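Local coordinates for uncharacterized protein (Bordetella bronchiseptica, PDB 4XG0) that is of unassigned function but belongs to the DUF1537 kinase family of acid-sugar catabolism, and probably phosphorylates an acid sugar using a nucleotide, at residues A134-C139 / V235-G240; L183-L188 / A207-V212. All coordinates share one frame; numbering follows the deposited sequence.

Interaction 1: A134-C139 / V235-G240; sequences AIAVVC and VPVGSG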
loop_
_atom_site.group_PDB
_atom_site.type_symbol
_atom_site.label_atom_id
_atom_site.label_comp_id
_atom_site.label_asym_id
_atom_site.label_seq_id
_atom_site.Cartn_x
_atom_site.Cartn_y
_atom_site.Cartn_z
ATOM N N ALA A 134 17.429 -9.196 11.094
ATOM C CA ALA A 134 16.006 -8.831 11.096
ATOM C C ALA A 134 15.726 -7.755 12.142
ATOM O O ALA A 134 16.380 -7.691 13.206
ATOM C CB ALA A 134 15.122 -10.054 11.311
ATOM N N ILE A 135 14.808 -6.858 11.818
ATOM C CA ILE A 135 14.371 -5.840 12.785
ATOM C C ILE A 135 12.894 -6.087 13.032
ATOM O O ILE A 135 12.100 -6.167 12.078
ATOM C CB ILE A 135 14.559 -4.404 12.247
ATOM C CG1 ILE A 135 16.023 -4.144 11.893
ATOM C CG2 ILE A 135 14.022 -3.374 13.246
ATOM C CD1 ILE A 135 16.277 -2.785 11.294
ATOM N N ALA A 136 12.496 -6.219 14.293
ATOM C CA ALA A 136 11.070 -6.336 14.599
ATOM C C ALA A 136 10.611 -4.922 14.831
ATOM O O ALA A 136 11.107 -4.260 15.748
ATOM C CB ALA A 136 10.833 -7.195 15.854
ATOM N N VAL A 137 9.674 -4.469 14.005
ATOM C CA VAL A 137 9.164 -3.110 14.050
ATOM C C VAL A 137 7.763 -3.192 14.609
ATOM O O VAL A 137 6.813 -3.575 13.919
ATOM C CB VAL A 137 9.180 -2.472 12.664
ATOM C CG1 VAL A 137 8.754 -0.992 12.769
ATOM C CG2 VAL A 137 10.577 -2.641 12.027
ATOM N N VAL A 138 7.639 -2.826 15.869
ATOM C CA VAL A 138 6.465 -3.180 16.643
ATOM C C VAL A 138 5.546 -1.984 16.806
ATOM O O VAL A 138 5.921 -0.941 17.388
ATOM C CB VAL A 138 6.873 -3.683 18.029
ATOM C CG1 VAL A 138 5.666 -4.096 18.798
ATOM C CG2 VAL A 138 7.821 -4.865 17.903
ATOM N N CYS A 139 4.330 -2.128 16.304
ATOM C CA CYS A 139 3.328 -1.080 16.461
ATOM C C CYS A 139 1.906 -1.670 16.353
ATOM O O CYS A 139 1.329 -1.772 15.264
ATOM C CB CYS A 139 3.514 -0.017 15.395
ATOM S SG CYS A 139 2.218 1.261 15.443
ATOM N N VAL A 235 10.601 -6.625 9.798
ATOM C CA VAL A 235 9.501 -7.486 10.185
ATOM C C VAL A 235 8.446 -6.711 10.977
ATOM O O VAL A 235 8.555 -6.569 12.207
ATOM C CB VAL A 235 9.968 -8.658 11.070
ATOM C CG1 VAL A 235 8.768 -9.511 11.451
ATOM C CG2 VAL A 235 11.049 -9.525 10.369
ATOM N N PRO A 236 7.432 -6.189 10.292
ATOM C CA PRO A 236 6.382 -5.536 11.064
ATOM C C PRO A 236 5.642 -6.493 11.988
ATOM O O PRO A 236 5.323 -7.626 11.641
ATOM C CB PRO A 236 5.452 -4.988 10.002
ATOM C CG PRO A 236 5.730 -5.785 8.787
ATOM C CD PRO A 236 7.147 -6.171 8.843
ATOM N N VAL A 237 5.358 -5.983 13.177
ATOM C CA VAL A 237 4.578 -6.684 14.189
ATOM C C VAL A 237 3.457 -5.755 14.557
ATOM O O VAL A 237 3.680 -4.697 15.176
ATOM C CB VAL A 237 5.386 -6.970 15.436
ATOM C CG1 VAL A 237 4.538 -7.735 16.477
ATOM C CG2 VAL A 237 6.677 -7.718 15.106
ATOM N N GLY A 238 2.243 -6.113 14.166
ATOM C CA GLY A 238 1.138 -5.192 14.331
ATOM C C GLY A 238 -0.189 -5.899 14.413
ATOM O O GLY A 238 -0.260 -7.122 14.325
ATOM N N SER A 239 -1.235 -5.129 14.615
ATOM C CA SER A 239 -2.565 -5.684 14.625
ATOM C C SER A 239 -3.175 -5.465 13.267
ATOM O O SER A 239 -2.482 -5.257 12.250
ATOM C CB SER A 239 -3.412 -4.988 15.671
ATOM O OG SER A 239 -3.593 -3.622 15.325
ATOM N N GLY A 240 -4.491 -5.366 13.249
ATOM C CA GLY A 240 -5.152 -5.052 11.990
ATOM C C GLY A 240 -4.858 -3.671 11.438
ATOM O O GLY A 240 -5.054 -3.421 10.252
HETATM O O HOH W 1 -0.966 -2.363 13.949
#
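In the parallel sheet of the sugar-binding N-terminal domain, strand 135-139 runs beside strand 234-238, with Ala136, Val137 and Val138 level with Val235, Pro236 and Val237. Four backbone hydrogen bonds join them, all using the odd-numbered residues of both strands: Val235 N donates to Ile135 O (2.8 Å), Val137 N to Val235 O (3.0 Å), Val237 N to Val137 O (2.9 Å) and Cys139 N to Val237 O (2.9 Å). Pro236, which has no N-H, suits its place because its neighbours Val235 and Val237 do all the bonding here; its CA-H still points at Val137 O.

On one face of the sheet, Val138 and Val237 lie side by side and point the same way, Val138 CG2 resting 4.1 Å from Val237 CB. With CG1 anti to the backbone N (chi1 -178°), the CG2 branch of Val138 is the one turned to its neighbour. Ala136 is small enough to admit Val237 CG2 beside its CB at 4.3 Å.

Past Cys139 the strands part, and a water bridges them, donating to Cys139 O at 2.7 Å and accepting from Ser239 N. Ser239 is the N-cap of helix 240-252: its OG takes the N-H of Gly241 and is also hydrogen-bonded to Pro140 O.

All the touching residues are buried. Helix 119-130 covers the face of Ala136 and Val235 through Ile123, Arg127 and Trp130, while helix 217-230 packs on Val137, Cys139 and Pro236; along its other edge, strand 135-139 bonds to strand 209-212.

Interaction 2: L183-L188 / A207-V212; sequences LGCAQL and APVVVV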
loop_
_atom_site.group_PDB
_atom_site.type_symbol
_atom_site.label_atom_id
_atom_site.label_comp_id
_atom_site.label_asym_id
_atom_site.label_seq_id
_atom_site.Cartn_x
_atom_site.Cartn_y
_atom_site.Cartn_z
ATOM N N LEU A 183 9.043 -5.415 26.083
ATOM C CA LEU A 183 9.987 -6.069 25.174
ATOM C C LEU A 183 11.457 -5.868 25.537
ATOM O O LEU A 183 12.302 -6.636 25.086
ATOM C CB LEU A 183 9.787 -5.588 23.734
ATOM C CG LEU A 183 8.421 -5.843 23.130
ATOM C CD1 LEU A 183 8.418 -5.360 21.721
ATOM C CD2 LEU A 183 8.061 -7.307 23.156
ATOM N N GLY A 184 11.761 -4.837 26.331
ATOM C CA GLY A 184 13.138 -4.480 26.642
ATOM C C GLY A 184 13.808 -3.907 25.403
ATOM O O GLY A 184 14.882 -4.347 25.011
ATOM N N CYS A 185 13.158 -2.935 24.765
ATOM C CA CYS A 185 13.655 -2.373 23.513
ATOM C C CYS A 185 13.538 -0.853 23.420
ATOM O O CYS A 185 13.084 -0.177 24.358
ATOM C CB CYS A 185 12.936 -3.017 22.335
ATOM S SG CYS A 185 11.221 -2.488 22.158
ATOM N N ALA A 186 13.970 -0.331 22.276
ATOM C CA ALA A 186 13.976 1.098 22.011
ATOM C C ALA A 186 12.607 1.564 21.537
ATOM O O ALA A 186 11.740 0.757 21.244
ATOM C CB ALA A 186 15.016 1.411 20.953
ATOM N N GLN A 187 12.426 2.878 21.456
ATOM C CA GLN A 187 11.139 3.446 21.073
ATOM C C GLN A 187 11.348 4.760 20.311
ATOM O O GLN A 187 12.211 5.568 20.670
ATOM C CB GLN A 187 10.263 3.659 22.319
ATOM C CG GLN A 187 10.777 4.752 23.274
ATOM C CD GLN A 187 10.243 4.623 24.699
ATOM O OE1 GLN A 187 9.142 5.068 25.008
ATOM N NE2 GLN A 187 11.046 4.035 25.579
ATOM N N LEU A 188 10.559 4.957 19.257
ATOM C CA LEU A 188 10.669 6.102 18.380
ATOM C C LEU A 188 9.283 6.671 18.154
ATOM O O LEU A 188 8.290 5.960 18.296
ATOM C CB LEU A 188 11.130 5.659 16.990
ATOM C CG LEU A 188 12.491 5.031 16.816
ATOM C CD1 LEU A 188 12.647 4.597 15.381
ATOM C CD2 LEU A 188 13.564 6.036 17.217
ATOM N N ALA A 207 17.799 -0.874 15.717
ATOM C CA ALA A 207 17.742 -2.320 15.589
ATOM C C ALA A 207 18.188 -2.962 16.897
ATOM O O ALA A 207 18.972 -2.376 17.632
ATOM C CB ALA A 207 18.662 -2.763 14.448
ATOM N N PRO A 208 17.746 -4.200 17.175
ATOM C CA PRO A 208 16.963 -5.124 16.359
ATOM C C PRO A 208 15.471 -5.159 16.674
ATOM O O PRO A 208 14.721 -5.864 15.983
ATOM C CB PRO A 208 17.552 -6.472 16.740
ATOM C CG PRO A 208 17.854 -6.304 18.206
ATOM C CD PRO A 208 18.317 -4.877 18.356
ATOM N N VAL A 209 15.041 -4.452 17.704
ATOM C CA VAL A 209 13.635 -4.434 18.060
ATOM C C VAL A 209 13.301 -3.010 18.452
ATOM O O VAL A 209 14.011 -2.409 19.253
ATOM C CB VAL A 209 13.331 -5.384 19.229
ATOM C CG1 VAL A 209 11.887 -5.303 19.603
ATOM C CG2 VAL A 209 13.706 -6.801 18.891
ATOM N N VAL A 210 12.246 -2.453 17.878
ATOM C CA VAL A 210 11.863 -1.086 18.197
ATOM C C VAL A 210 10.365 -0.906 18.109
ATOM O O VAL A 210 9.705 -1.460 17.219
ATOM C CB VAL A 210 12.573 -0.040 17.290
ATOM C CG1 VAL A 210 12.236 -0.271 15.805
ATOM C CG2 VAL A 210 12.226 1.393 17.712
ATOM N N VAL A 211 9.846 -0.140 19.061
ATOM C CA VAL A 211 8.440 0.243 19.107
ATOM C C VAL A 211 8.272 1.627 18.476
ATOM O O VAL A 211 9.004 2.554 18.799
ATOM C CB VAL A 211 7.941 0.259 20.583
ATOM C CG1 VAL A 211 6.481 0.626 20.656
ATOM C CG2 VAL A 211 8.146 -1.096 21.213
ATOM N N VAL A 212 7.308 1.750 17.573
ATOM C CA VAL A 212 7.010 3.018 16.912
ATOM C C VAL A 212 5.596 3.503 17.243
ATOM O O VAL A 212 4.622 2.759 17.232
ATOM C CB VAL A 212 7.195 2.907 15.367
ATOM C CG1 VAL A 212 6.898 4.254 14.700
ATOM C CG2 VAL A 212 8.603 2.403 15.040
#
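Strand 186-188 pairs in parallel with strand 209-212 as the two strands of a beta-alpha-beta unit, connected through helix 196-205, at the edge of the N-terminal domain's sheet. Two backbone bonds hold the pair: Val211 N donates to Ala186 O at 3.0 Å, and Leu188 N donates to Val211 O at 2.9 Å. Both polar backbone atoms of Val211 are thus satisfied from the edge strand, and Val211 O also receives the CA-H of Gln187. Leu188 is also backbone-bonded to Asp213, just past strand 209-212. Val210 turns its backbone the other way, bonding to Ala136 and Val138. Before the strand, Gly184 ends helix 179-183 in a Schellman motif, Cys185 N bonding to Pro180 O and Gly184 N to Thr181 O; its positive phi is easily adopted by a residue without a side chain. Leu183 O is taken by Lys120 NZ.

Apolar side chains meet on both faces. Leu183 crosses Val209 at about a right angle, its CD1 4.1 Å from Val209 CG1. Leu188 also meets Val210 at about a right angle, CG against Val210 CG2 at 3.8 Å, and Ile203 of the connecting helix touches both residues. Val211, on the other face, packs against Ile179 and Pro180 of helix 179-183; branched valines suit the extended backbone. The compact thiol of Cys185 fits where the chain enters the strand: with chi1 72° it sits between backbone N and carbonyl carbon, bringing SG to 3.5 Å from Val211 CG2.

How the interactions relate
Interactions 1 and 2 are parts of one parallel sheet, with centres about 10 Å apart. Strands 135-139 and 209-212 are neighbours in it, so the order runs 234-238, 135-139, 209-212, 186-188. The seam between the two contacts includes two probable hydrogen bonds, Ala136 N to Pro208 O and Val138 N to Val210 O, each 2.8 Å, using even-numbered residues that interaction 1 leaves available; Val210 and Val212 bond back to Ala136 and Val138. Cys139 SG packs 3.3 Å from Val212 O. In sequence, interaction 2 is nested inside interaction 1's loop. The Ser239 side chain lies about 4 Å from a bound citrate, probably from the crystallisation liquor, which may nonetheless mark a pocket beside interaction 1.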